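Local structure of fimbrium subunit Fim1C (Bacteroides vulgatus, 4QB7) at residues Asn11-Tyr19 / Trp76-Ile86; Ala38-Thr47 / Thr59-Thr70. The protein is probably a component of the fimbrial tip, at the end of surface filaments that mediate cell adhesion and biofilm formation. All coordinates share one frame; numbering follows the deposited sequence.

Interaction 1 (Asn11-Tyr19 / Trp76-Ile86); sequences NRTIGLDVY and WGYTNLRFWPI. With SO4 (sulfate ion), chain O; SO4 (sulfate ion), chain L.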
loop_
_atom_site.group_PDB
_atom_site.type_symbol
_atom_site.label_atom_id
_atom_site.label_comp_id
_atom_site.label_asym_id
_atom_site.label_seq_id
_atom_site.Cartn_x
_atom_site.Cartn_y
_atom_site.Cartn_z
ATOM N N ASN A 11 -32.973 19.826 9.547
ATOM C CA ASN A 11 -31.573 20.261 9.694
ATOM C C ASN A 11 -30.887 20.452 8.303
ATOM O O ASN A 11 -31.340 19.880 7.298
ATOM C CB ASN A 11 -30.763 19.275 10.587
ATOM C CG ASN A 11 -29.437 19.815 11.108
ATOM O OD1 ASN A 11 -28.403 19.136 11.054
ATOM N ND2 ASN A 11 -29.428 21.054 11.610
ATOM N N ARG A 12 -29.812 21.275 8.253
ATOM C CA ARG A 12 -29.128 21.551 6.994
ATOM C C ARG A 12 -27.590 21.352 7.077
ATOM O O ARG A 12 -26.948 21.329 6.033
ATOM C CB ARG A 12 -29.478 22.975 6.513
ATOM C CG ARG A 12 -29.760 23.082 5.007
ATOM C CD ARG A 12 -30.503 24.342 4.571
ATOM N NE ARG A 12 -30.004 25.582 5.184
ATOM C CZ ARG A 12 -29.075 26.381 4.658
ATOM N NH1 ARG A 12 -28.504 26.077 3.495
ATOM N NH2 ARG A 12 -28.702 27.483 5.297
ATOM N N THR A 13 -26.999 21.168 8.271
ATOM C CA THR A 13 -25.541 20.968 8.327
ATOM C C THR A 13 -25.165 19.518 7.868
ATOM O O THR A 13 -25.909 18.540 8.068
ATOM C CB THR A 13 -24.920 21.369 9.689
ATOM O OG1 THR A 13 -23.501 21.149 9.641
ATOM C CG2 THR A 13 -25.546 20.644 10.880
ATOM N N ILE A 14 -24.016 19.444 7.189
ATOM C CA ILE A 14 -23.485 18.241 6.575
ATOM C C ILE A 14 -22.749 17.447 7.623
ATOM O O ILE A 14 -21.811 17.949 8.241
ATOM C CB ILE A 14 -22.604 18.600 5.341
ATOM C CG1 ILE A 14 -23.467 19.333 4.290
ATOM C CG2 ILE A 14 -21.915 17.346 4.744
ATOM C CD1 ILE A 14 -22.772 20.065 3.301
ATOM N N GLY A 15 -23.226 16.232 7.844
ATOM C CA GLY A 15 -22.639 15.306 8.790
ATOM C C GLY A 15 -21.655 14.405 8.085
ATOM O O GLY A 15 -21.766 14.187 6.865
ATOM N N LEU A 16 -20.658 13.906 8.845
ATOM C CA LEU A 16 -19.651 13.008 8.299
ATOM C C LEU A 16 -19.661 11.709 9.033
ATOM O O LEU A 16 -19.821 11.685 10.246
ATOM C CB LEU A 16 -18.214 13.586 8.345
ATOM C CG LEU A 16 -17.942 14.969 7.792
ATOM C CD1 LEU A 16 -16.491 15.304 7.955
ATOM C CD2 LEU A 16 -18.353 15.079 6.341
ATOM N N ASP A 17 -19.387 10.637 8.308
ATOM C CA ASP A 17 -19.247 9.300 8.850
ATOM C C ASP A 17 -18.275 8.539 7.986
ATOM O O ASP A 17 -18.172 8.808 6.799
ATOM C CB ASP A 17 -20.611 8.589 8.929
ATOM C CG ASP A 17 -20.566 7.215 9.573
ATOM O OD1 ASP A 17 -19.782 7.035 10.553
ATOM O OD2 ASP A 17 -21.332 6.328 9.123
ATOM N N VAL A 18 -17.528 7.629 8.585
ATOM C CA VAL A 18 -16.573 6.767 7.895
ATOM C C VAL A 18 -16.980 5.351 8.237
ATOM O O VAL A 18 -17.164 5.022 9.412
ATOM C CB VAL A 18 -15.100 7.077 8.213
ATOM C CG1 VAL A 18 -14.158 6.138 7.469
ATOM C CG2 VAL A 18 -14.770 8.523 7.894
ATOM N N TYR A 19 -17.222 4.557 7.196
ATOM C CA TYR A 19 -17.668 3.183 7.287
ATOM C C TYR A 19 -16.566 2.331 7.881
ATOM O O TYR A 19 -15.401 2.505 7.532
ATOM C CB TYR A 19 -18.096 2.689 5.902
ATOM C CG TYR A 19 -18.332 1.203 5.781
ATOM C CD1 TYR A 19 -17.277 0.330 5.526
ATOM C CD2 TYR A 19 -19.622 0.677 5.818
ATOM C CE1 TYR A 19 -17.489 -1.041 5.388
ATOM C CE2 TYR A 19 -19.850 -0.692 5.658
ATOM C CZ TYR A 19 -18.778 -1.548 5.443
ATOM O OH TYR A 19 -18.976 -2.904 5.302
ATOM N N TRP A 76 -16.906 12.804 13.682
ATOM C CA TRP A 76 -16.054 13.381 12.631
ATOM C C TRP A 76 -16.498 14.812 12.372
ATOM O O TRP A 76 -17.694 15.069 12.269
ATOM C CB TRP A 76 -16.125 12.593 11.315
ATOM C CG TRP A 76 -15.525 11.237 11.358
ATOM C CD1 TRP A 76 -16.178 10.051 11.513
ATOM C CD2 TRP A 76 -14.146 10.918 11.170
ATOM N NE1 TRP A 76 -15.283 9.010 11.472
ATOM C CE2 TRP A 76 -14.019 9.517 11.310
ATOM C CE3 TRP A 76 -12.981 11.691 10.979
ATOM C CZ2 TRP A 76 -12.787 8.866 11.196
ATOM C CZ3 TRP A 76 -11.759 11.042 10.884
ATOM C CH2 TRP A 76 -11.668 9.648 10.996
ATOM N N GLY A 77 -15.540 15.721 12.275
ATOM C CA GLY A 77 -15.800 17.128 12.033
ATOM C C GLY A 77 -14.817 17.785 11.095
ATOM O O GLY A 77 -13.791 17.206 10.720
ATOM N N TYR A 78 -15.163 18.996 10.691
ATOM C CA TYR A 78 -14.398 19.881 9.820
ATOM C C TYR A 78 -14.597 21.290 10.383
ATOM O O TYR A 78 -15.598 21.528 11.068
ATOM C CB TYR A 78 -14.830 19.728 8.340
ATOM C CG TYR A 78 -16.311 19.928 8.085
ATOM C CD1 TYR A 78 -17.217 18.887 8.260
ATOM C CD2 TYR A 78 -16.802 21.142 7.619
ATOM C CE1 TYR A 78 -18.581 19.063 8.023
ATOM C CE2 TYR A 78 -18.163 21.327 7.363
ATOM C CZ TYR A 78 -19.051 20.286 7.575
ATOM O OH TYR A 78 -20.399 20.452 7.347
ATOM N N THR A 79 -13.626 22.195 10.169
ATOM C CA THR A 79 -13.647 23.564 10.707
ATOM C C THR A 79 -14.542 24.516 9.875
ATOM O O THR A 79 -15.412 25.181 10.456
ATOM C CB THR A 79 -12.221 24.117 10.853
ATOM O OG1 THR A 79 -11.595 24.159 9.568
ATOM C CG2 THR A 79 -11.363 23.289 11.811
ATOM N N ASN A 80 -14.345 24.583 8.538
ATOM C CA ASN A 80 -15.132 25.477 7.671
ATOM C C ASN A 80 -16.522 24.903 7.445
ATOM O O ASN A 80 -16.692 24.085 6.543
ATOM C CB ASN A 80 -14.421 25.726 6.324
ATOM C CG ASN A 80 -13.108 26.444 6.454
ATOM O OD1 ASN A 80 -12.037 25.831 6.397
ATOM N ND2 ASN A 80 -13.163 27.757 6.652
ATOM N N LEU A 81 -17.510 25.323 8.252
ATOM C CA LEU A 81 -18.878 24.807 8.156
ATOM C C LEU A 81 -19.585 25.114 6.834
ATOM O O LEU A 81 -19.445 26.186 6.241
ATOM C CB LEU A 81 -19.769 25.230 9.321
ATOM C CG LEU A 81 -20.609 24.066 9.871
ATOM C CD1 LEU A 81 -19.723 23.007 10.599
ATOM C CD2 LEU A 81 -21.735 24.573 10.749
ATOM N N ARG A 82 -20.285 24.090 6.362
ATOM C CA ARG A 82 -21.024 24.030 5.120
ATOM C C ARG A 82 -22.366 23.415 5.395
ATOM O O ARG A 82 -22.502 22.574 6.292
ATOM C CB ARG A 82 -20.264 23.194 4.076
ATOM C CG ARG A 82 -18.968 23.796 3.566
ATOM C CD ARG A 82 -19.166 24.855 2.496
ATOM N NE ARG A 82 -17.870 25.287 1.972
ATOM C CZ ARG A 82 -17.111 26.231 2.522
ATOM N NH1 ARG A 82 -17.527 26.884 3.604
ATOM N NH2 ARG A 82 -15.934 26.536 1.992
ATOM N N PHE A 83 -23.354 23.810 4.591
ATOM C CA PHE A 83 -24.729 23.383 4.731
ATOM C C PHE A 83 -25.242 22.781 3.463
ATOM O O PHE A 83 -24.789 23.169 2.389
ATOM C CB PHE A 83 -25.588 24.608 5.111
ATOM C CG PHE A 83 -25.212 25.210 6.448
ATOM C CD1 PHE A 83 -24.171 26.133 6.548
ATOM C CD2 PHE A 83 -25.878 24.837 7.607
ATOM C CE1 PHE A 83 -23.787 26.650 7.787
ATOM C CE2 PHE A 83 -25.508 25.373 8.842
ATOM C CZ PHE A 83 -24.457 26.267 8.923
ATOM N N TRP A 84 -26.225 21.870 3.561
ATOM C CA TRP A 84 -26.863 21.298 2.378
ATOM C C TRP A 84 -27.590 22.409 1.656
ATOM O O TRP A 84 -28.078 23.330 2.320
ATOM C CB TRP A 84 -27.849 20.177 2.739
ATOM C CG TRP A 84 -27.209 18.921 3.260
ATOM C CD1 TRP A 84 -27.203 18.488 4.549
ATOM C CD2 TRP A 84 -26.501 17.922 2.496
ATOM N NE1 TRP A 84 -26.519 17.299 4.648
ATOM C CE2 TRP A 84 -26.071 16.931 3.403
ATOM C CE3 TRP A 84 -26.185 17.772 1.132
ATOM C CZ2 TRP A 84 -25.365 15.789 2.990
ATOM C CZ3 TRP A 84 -25.458 16.665 0.728
ATOM C CH2 TRP A 84 -25.074 15.675 1.646
ATOM N N PRO A 85 -27.721 22.373 0.318
ATOM C CA PRO A 85 -28.475 23.441 -0.351
ATOM C C PRO A 85 -29.944 23.494 0.109
ATOM O O PRO A 85 -30.510 22.476 0.521
ATOM C CB PRO A 85 -28.355 23.072 -1.833
ATOM C CG PRO A 85 -27.171 22.188 -1.923
ATOM C CD PRO A 85 -27.195 21.400 -0.661
ATOM N N ILE A 86 -30.541 24.694 0.079
ATOM C CA ILE A 86 -31.962 24.904 0.407
ATOM C C ILE A 86 -32.798 24.456 -0.809
ATOM O O ILE A 86 -33.910 23.958 -0.640
ATOM C CB ILE A 86 -32.275 26.378 0.809
ATOM C CG1 ILE A 86 -31.340 26.884 1.924
ATOM C CG2 ILE A 86 -33.732 26.540 1.270
ATOM C CD1 ILE A 86 -30.886 28.412 1.754
HETATM S S SO4 O . -19.216 19.199 11.781
HETATM O O1 SO4 O . -18.922 18.959 13.197
HETATM O O2 SO4 O . -19.323 17.929 11.036
HETATM O O3 SO4 O . -20.500 19.894 11.661
HETATM O O4 SO4 O . -18.139 20.032 11.248
HETATM S S SO4 L . -28.243 27.438 -0.857
HETATM O O1 SO4 L . -28.105 26.821 0.473
HETATM O O2 SO4 L . -27.394 26.734 -1.819
HETATM O O3 SO4 L . -29.644 27.371 -1.294
HETATM O O4 SO4 L . -27.805 28.833 -0.767
HETATM O O HOH W 1 -20.371 14.958 11.565
HETATM O O HOH W 2 -19.265 11.740 12.810
#
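Trp84 N donates to Arg12 O over 2.6 Å. Beside this bond Thr13 and Phe83 form a single beta bridge. The bridge lies just before strand 15-18, the first strand of a beta fold assigned to the transthyretin clan, and joins that lead-in to the loop after strand 75-77. Strand 15-18 lies in a predicted propeptide, and its backbone pairs with strand 159-178.

The Arg12 chain bends at chi3 (44°) and lays its guanidinium between Phe83 CB and Ile86 CG1, on opposite faces. Arg12 NH1 donates to Trp84 O at 3.0 Å, with the acceptor tilted out of the guanidinium plane. A sulfate oxygen lies close to the same nitrogen and also accepts from Ile86 N. Ile14 CG1 sits over the five-membered ring of Trp84, 3.6 Å from its centroid. Trp84 NE1 is hydrogen-bonded to Gly158 O, outside the two segments.

Tyr78 OH donates to Ile14 O at 3.0 Å, in the carbonyl plane and on a lone pair. Tyr78 CG lies between its own backbone N and carbonyl carbon (chi1 55°), and the ring crosses Leu16 obliquely, with Tyr78 CD1 3.7 Å from Leu16 CD1. A second sulfate covers one ring face with O4, which also accepts from Tyr78 N. A phenylalanine here would probably leave Ile14 O without this donor and the ring freer to shift.

Leu16 and Trp76 are joined through water. One water links Leu16 N to Trp76 O, and another links Leu16 O to Trp76 N. Val18 CG2 lies over the Trp76 five-membered ring, 3.8 Å from the centroid.

Interaction 2 (Ala38-Thr47 / Thr59-Thr70); sequences AGFGIFAYQT and TTPNFMYNEHAT. With SO4 (sulfate ion), chain D.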
loop_
_atom_site.group_PDB
_atom_site.type_symbol
_atom_site.label_atom_id
_atom_site.label_comp_id
_atom_site.label_asym_id
_atom_site.label_seq_id
_atom_site.Cartn_x
_atom_site.Cartn_y
_atom_site.Cartn_z
ATOM N N ALA A 38 -3.926 11.655 11.054
ATOM C CA ALA A 38 -4.251 12.944 10.454
ATOM C C ALA A 38 -5.705 13.128 9.942
ATOM O O ALA A 38 -6.028 14.187 9.406
ATOM C CB ALA A 38 -3.284 13.169 9.299
ATOM N N GLY A 39 -6.548 12.115 10.073
ATOM C CA GLY A 39 -7.897 12.168 9.530
ATOM C C GLY A 39 -7.839 12.058 8.020
ATOM O O GLY A 39 -6.904 11.474 7.475
ATOM N N PHE A 40 -8.789 12.659 7.324
ATOM C CA PHE A 40 -8.829 12.586 5.863
ATOM C C PHE A 40 -9.186 13.942 5.257
ATOM O O PHE A 40 -9.517 14.874 5.991
ATOM C CB PHE A 40 -9.826 11.483 5.417
ATOM C CG PHE A 40 -11.272 11.652 5.846
ATOM C CD1 PHE A 40 -11.701 11.218 7.102
ATOM C CD2 PHE A 40 -12.217 12.174 4.971
ATOM C CE1 PHE A 40 -13.032 11.348 7.490
ATOM C CE2 PHE A 40 -13.554 12.306 5.366
ATOM C CZ PHE A 40 -13.953 11.879 6.620
ATOM N N GLY A 41 -9.072 14.040 3.935
ATOM C CA GLY A 41 -9.391 15.242 3.174
ATOM C C GLY A 41 -10.543 15.022 2.209
ATOM O O GLY A 41 -10.617 13.973 1.565
ATOM N N ILE A 42 -11.455 16.003 2.111
ATOM C CA ILE A 42 -12.653 15.939 1.271
ATOM C C ILE A 42 -12.615 16.948 0.140
ATOM O O ILE A 42 -12.237 18.098 0.351
ATOM C CB ILE A 42 -13.944 16.193 2.115
ATOM C CG1 ILE A 42 -13.969 15.373 3.419
ATOM C CG2 ILE A 42 -15.225 15.986 1.282
ATOM C CD1 ILE A 42 -15.061 15.806 4.424
ATOM N N PHE A 43 -13.083 16.515 -1.041
ATOM C CA PHE A 43 -13.386 17.311 -2.222
ATOM C C PHE A 43 -14.878 17.284 -2.371
ATOM O O PHE A 43 -15.470 16.217 -2.229
ATOM C CB PHE A 43 -12.729 16.766 -3.485
ATOM C CG PHE A 43 -11.225 16.827 -3.544
ATOM C CD1 PHE A 43 -10.451 15.761 -3.084
ATOM C CD2 PHE A 43 -10.581 17.882 -4.179
ATOM C CE1 PHE A 43 -9.052 15.781 -3.207
ATOM C CE2 PHE A 43 -9.189 17.918 -4.283
ATOM C CZ PHE A 43 -8.432 16.867 -3.802
ATOM N N ALA A 44 -15.514 18.430 -2.610
ATOM C CA ALA A 44 -16.953 18.477 -2.815
ATOM C C ALA A 44 -17.282 19.434 -3.950
ATOM O O ALA A 44 -16.796 20.563 -3.993
ATOM C CB ALA A 44 -17.672 18.855 -1.539
ATOM N N TYR A 45 -18.089 18.947 -4.893
ATOM C CA TYR A 45 -18.499 19.640 -6.110
ATOM C C TYR A 45 -20.007 19.840 -6.122
ATOM O O TYR A 45 -20.778 18.883 -6.223
ATOM C CB TYR A 45 -18.073 18.802 -7.338
ATOM C CG TYR A 45 -16.590 18.537 -7.493
ATOM C CD1 TYR A 45 -15.921 17.661 -6.638
ATOM C CD2 TYR A 45 -15.884 19.049 -8.571
ATOM C CE1 TYR A 45 -14.562 17.376 -6.801
ATOM C CE2 TYR A 45 -14.532 18.744 -8.762
ATOM C CZ TYR A 45 -13.868 17.946 -7.847
ATOM O OH TYR A 45 -12.537 17.674 -8.016
ATOM N N GLN A 46 -20.432 21.076 -6.014
ATOM C CA GLN A 46 -21.854 21.396 -6.076
ATOM C C GLN A 46 -22.293 21.586 -7.552
ATOM O O GLN A 46 -21.685 22.366 -8.296
ATOM C CB GLN A 46 -22.188 22.632 -5.234
ATOM C CG GLN A 46 -23.680 22.848 -5.113
ATOM C CD GLN A 46 -23.984 24.096 -4.368
ATOM O OE1 GLN A 46 -24.562 24.067 -3.285
ATOM N NE2 GLN A 46 -23.586 25.222 -4.930
ATOM N N THR A 47 -23.324 20.826 -7.957
ATOM C CA THR A 47 -23.918 20.863 -9.287
ATOM C C THR A 47 -25.395 21.226 -9.151
ATOM O O THR A 47 -25.937 21.291 -8.041
ATOM C CB THR A 47 -23.777 19.494 -10.027
ATOM O OG1 THR A 47 -24.765 18.574 -9.552
ATOM C CG2 THR A 47 -22.377 18.888 -9.979
ATOM N N THR A 59 -17.162 21.537 -13.970
ATOM C CA THR A 59 -17.331 21.783 -12.532
ATOM C C THR A 59 -15.986 21.629 -11.815
ATOM O O THR A 59 -15.275 20.638 -12.033
ATOM C CB THR A 59 -18.390 20.858 -11.906
ATOM O OG1 THR A 59 -19.584 20.941 -12.669
ATOM C CG2 THR A 59 -18.725 21.235 -10.463
ATOM N N THR A 60 -15.655 22.607 -10.947
ATOM C CA THR A 60 -14.436 22.617 -10.130
ATOM C C THR A 60 -14.799 22.235 -8.680
ATOM O O THR A 60 -15.983 22.335 -8.343
ATOM C CB THR A 60 -13.725 24.006 -10.198
ATOM O OG1 THR A 60 -14.462 25.005 -9.483
ATOM C CG2 THR A 60 -13.402 24.449 -11.614
ATOM N N PRO A 61 -13.836 21.834 -7.790
ATOM C CA PRO A 61 -14.207 21.527 -6.382
ATOM C C PRO A 61 -14.632 22.808 -5.669
ATOM O O PRO A 61 -13.918 23.382 -4.847
ATOM C CB PRO A 61 -12.928 20.911 -5.803
ATOM C CG PRO A 61 -11.844 21.453 -6.630
ATOM C CD PRO A 61 -12.382 21.654 -8.011
ATOM N N ASN A 62 -15.810 23.277 -6.042
ATOM C CA ASN A 62 -16.369 24.572 -5.645
ATOM C C ASN A 62 -17.009 24.607 -4.263
ATOM O O ASN A 62 -17.399 25.681 -3.820
ATOM C CB ASN A 62 -17.404 24.984 -6.681
ATOM C CG ASN A 62 -18.546 24.000 -6.839
ATOM O OD1 ASN A 62 -18.930 23.299 -5.911
ATOM N ND2 ASN A 62 -19.149 23.949 -8.007
ATOM N N PHE A 63 -17.174 23.455 -3.606
ATOM C CA PHE A 63 -17.862 23.365 -2.315
ATOM C C PHE A 63 -16.905 23.038 -1.179
ATOM O O PHE A 63 -17.052 23.572 -0.092
ATOM C CB PHE A 63 -18.971 22.315 -2.407
ATOM C CG PHE A 63 -19.971 22.417 -1.294
ATOM C CD1 PHE A 63 -20.948 23.410 -1.303
ATOM C CD2 PHE A 63 -19.935 21.530 -0.224
ATOM C CE1 PHE A 63 -21.861 23.514 -0.259
ATOM C CE2 PHE A 63 -20.855 21.631 0.816
ATOM C CZ PHE A 63 -21.798 22.628 0.799
HETATM N N MSE A 64 -15.951 22.130 -1.411
HETATM C CA MSE A 64 -14.923 21.768 -0.436
HETATM C C MSE A 64 -13.669 21.466 -1.219
HETATM O O MSE A 64 -13.751 20.752 -2.211
HETATM C CB MSE A 64 -15.337 20.550 0.444
HETATM C CG MSE A 64 -16.380 20.850 1.530
HETATM SE SE MSE A 64 -16.692 19.282 2.629
HETATM C CE MSE A 64 -18.073 19.924 3.737
ATOM N N TYR A 65 -12.521 22.022 -0.817
ATOM C CA TYR A 65 -11.253 21.727 -1.481
ATOM C C TYR A 65 -10.285 21.273 -0.418
ATOM O O TYR A 65 -9.828 22.091 0.388
ATOM C CB TYR A 65 -10.694 22.915 -2.312
ATOM C CG TYR A 65 -9.371 22.556 -2.953
ATOM C CD1 TYR A 65 -9.320 21.744 -4.083
ATOM C CD2 TYR A 65 -8.164 22.899 -2.343
ATOM C CE1 TYR A 65 -8.101 21.311 -4.610
ATOM C CE2 TYR A 65 -6.941 22.466 -2.859
ATOM C CZ TYR A 65 -6.915 21.691 -4.004
ATOM O OH TYR A 65 -5.709 21.286 -4.516
ATOM N N ASN A 66 -10.018 19.965 -0.370
ATOM C CA ASN A 66 -9.136 19.351 0.620
ATOM C C ASN A 66 -9.546 19.787 2.040
ATOM O O ASN A 66 -8.712 20.245 2.828
ATOM C CB ASN A 66 -7.656 19.661 0.322
ATOM C CG ASN A 66 -6.693 18.832 1.108
ATOM O OD1 ASN A 66 -6.910 17.645 1.311
ATOM N ND2 ASN A 66 -5.615 19.446 1.576
ATOM N N GLU A 67 -10.853 19.667 2.349
ATOM C CA GLU A 67 -11.404 19.993 3.669
ATOM C C GLU A 67 -10.887 18.976 4.668
ATOM O O GLU A 67 -11.026 17.785 4.433
ATOM C CB GLU A 67 -12.939 20.016 3.643
ATOM C CG GLU A 67 -13.576 20.579 4.901
ATOM C CD GLU A 67 -13.226 22.015 5.228
ATOM O OE1 GLU A 67 -13.269 22.870 4.313
ATOM O OE2 GLU A 67 -12.910 22.287 6.409
ATOM N N HIS A 68 -10.232 19.438 5.740
ATOM C CA HIS A 68 -9.647 18.560 6.757
ATOM C C HIS A 68 -10.710 18.032 7.728
ATOM O O HIS A 68 -11.242 18.794 8.558
ATOM C CB HIS A 68 -8.530 19.281 7.529
ATOM C CG HIS A 68 -7.667 18.358 8.336
ATOM N ND1 HIS A 68 -6.796 18.843 9.291
ATOM C CD2 HIS A 68 -7.575 17.006 8.308
ATOM C CE1 HIS A 68 -6.190 17.786 9.792
ATOM N NE2 HIS A 68 -6.627 16.660 9.232
ATOM N N ALA A 69 -11.010 16.720 7.606
ATOM C CA ALA A 69 -11.954 16.001 8.457
ATOM C C ALA A 69 -11.187 15.230 9.526
ATOM O O ALA A 69 -10.300 14.430 9.205
ATOM C CB ALA A 69 -12.807 15.065 7.627
ATOM N N THR A 70 -11.474 15.523 10.802
ATOM C CA THR A 70 -10.802 14.871 11.927
ATOM C C THR A 70 -11.822 14.338 12.927
ATOM O O THR A 70 -12.969 14.801 12.962
ATOM C CB THR A 70 -9.826 15.836 12.635
ATOM O OG1 THR A 70 -10.530 16.980 13.136
ATOM C CG2 THR A 70 -8.677 16.244 11.768
HETATM S S SO4 D . -17.749 25.979 -10.920
HETATM O O1 SO4 D . -18.072 24.576 -10.920
HETATM O O2 SO4 D . -17.859 26.452 -12.288
HETATM O O3 SO4 D . -18.693 26.693 -10.059
HETATM O O4 SO4 D . -16.408 26.252 -10.450
HETATM O O HOH W 3 -22.059 22.426 -11.739
#
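This is a buried antiparallel strand pairing within the large mixed sheet. Strand 40-47 runs between strand 64-72 and strand 90-97. Phe40 with Ala69 and Ile42 with Glu67 are hydrogen-bonded pairs. Gly41 with His68 is the non-hydrogen-bonded pair between them.

Two bulges then shift the register. Asn66 and Glu67 both face Ile42, a G1 bulge. Phe63 and Met64 both face Ala44, a classic bulge. Ala44 O takes both amides, Phe63 N at 2.9 Å and Met64 N at 3.1 Å, from the same face of its carbonyl plane.

Past the bulges a side chain stands in for backbone. The Asn62 amide takes Gln46 N on a lone pair of OD1 (2.7 Å) and gives ND2 to Gln46 O (3.0 Å), so its flip is fixed. ND2 also reaches a sulfate held by Thr60 N and OG1. At the other end His68 NE2 donates to Ala38 O, which lies in the imidazole plane.

On the face of Phe40 and Ile42, Ala69 CB sits over the centre of the Phe40 ring, 3.6 Å from the centroid. Phe40 CG lies between its backbone N and carbonyl carbon (chi1 60°), and this folds the ring over that methyl. Ile42 and Met64, a selenomethionine, lie side by side, Ile42 CG2 against Met64 SE. Elsewhere Phe43 turns its edge to the face of Tyr65, an offset edge-to-face pair with planes at 83°. Pro61, centre of an inverse gamma turn, lays CA over the Tyr45 ring, 3.7 Å from its centroid.

The motif is an antiparallel strand pair broken by a G1 and a classic bulge, consistent with the beta fold of a Mfa-like fimbrillin in the transthyretin clan.

In the fold
Interactions 1 and 2 have centres about 11 Å apart and share one mixed sheet. Strand 64-72 of interaction 2 turns directly into strand 75-77 of interaction 1, where Gly77 N probably donates to Thr70 O at 2.8 Å. A second probable bond, Arg82 NE to Phe63 O at 2.8 Å, ties the loop after strand 75-77 to the Ala44 bulge. Apolar packing adds to these bonds. Leu16 touches Ile42 and Ala69, and Val18 and Trp76 both meet Phe40. Segment 11-19 thus covers part of the Phe40, Ile42 and Ala69 face. It belongs to a predicted propeptide and is packed in place in this structure.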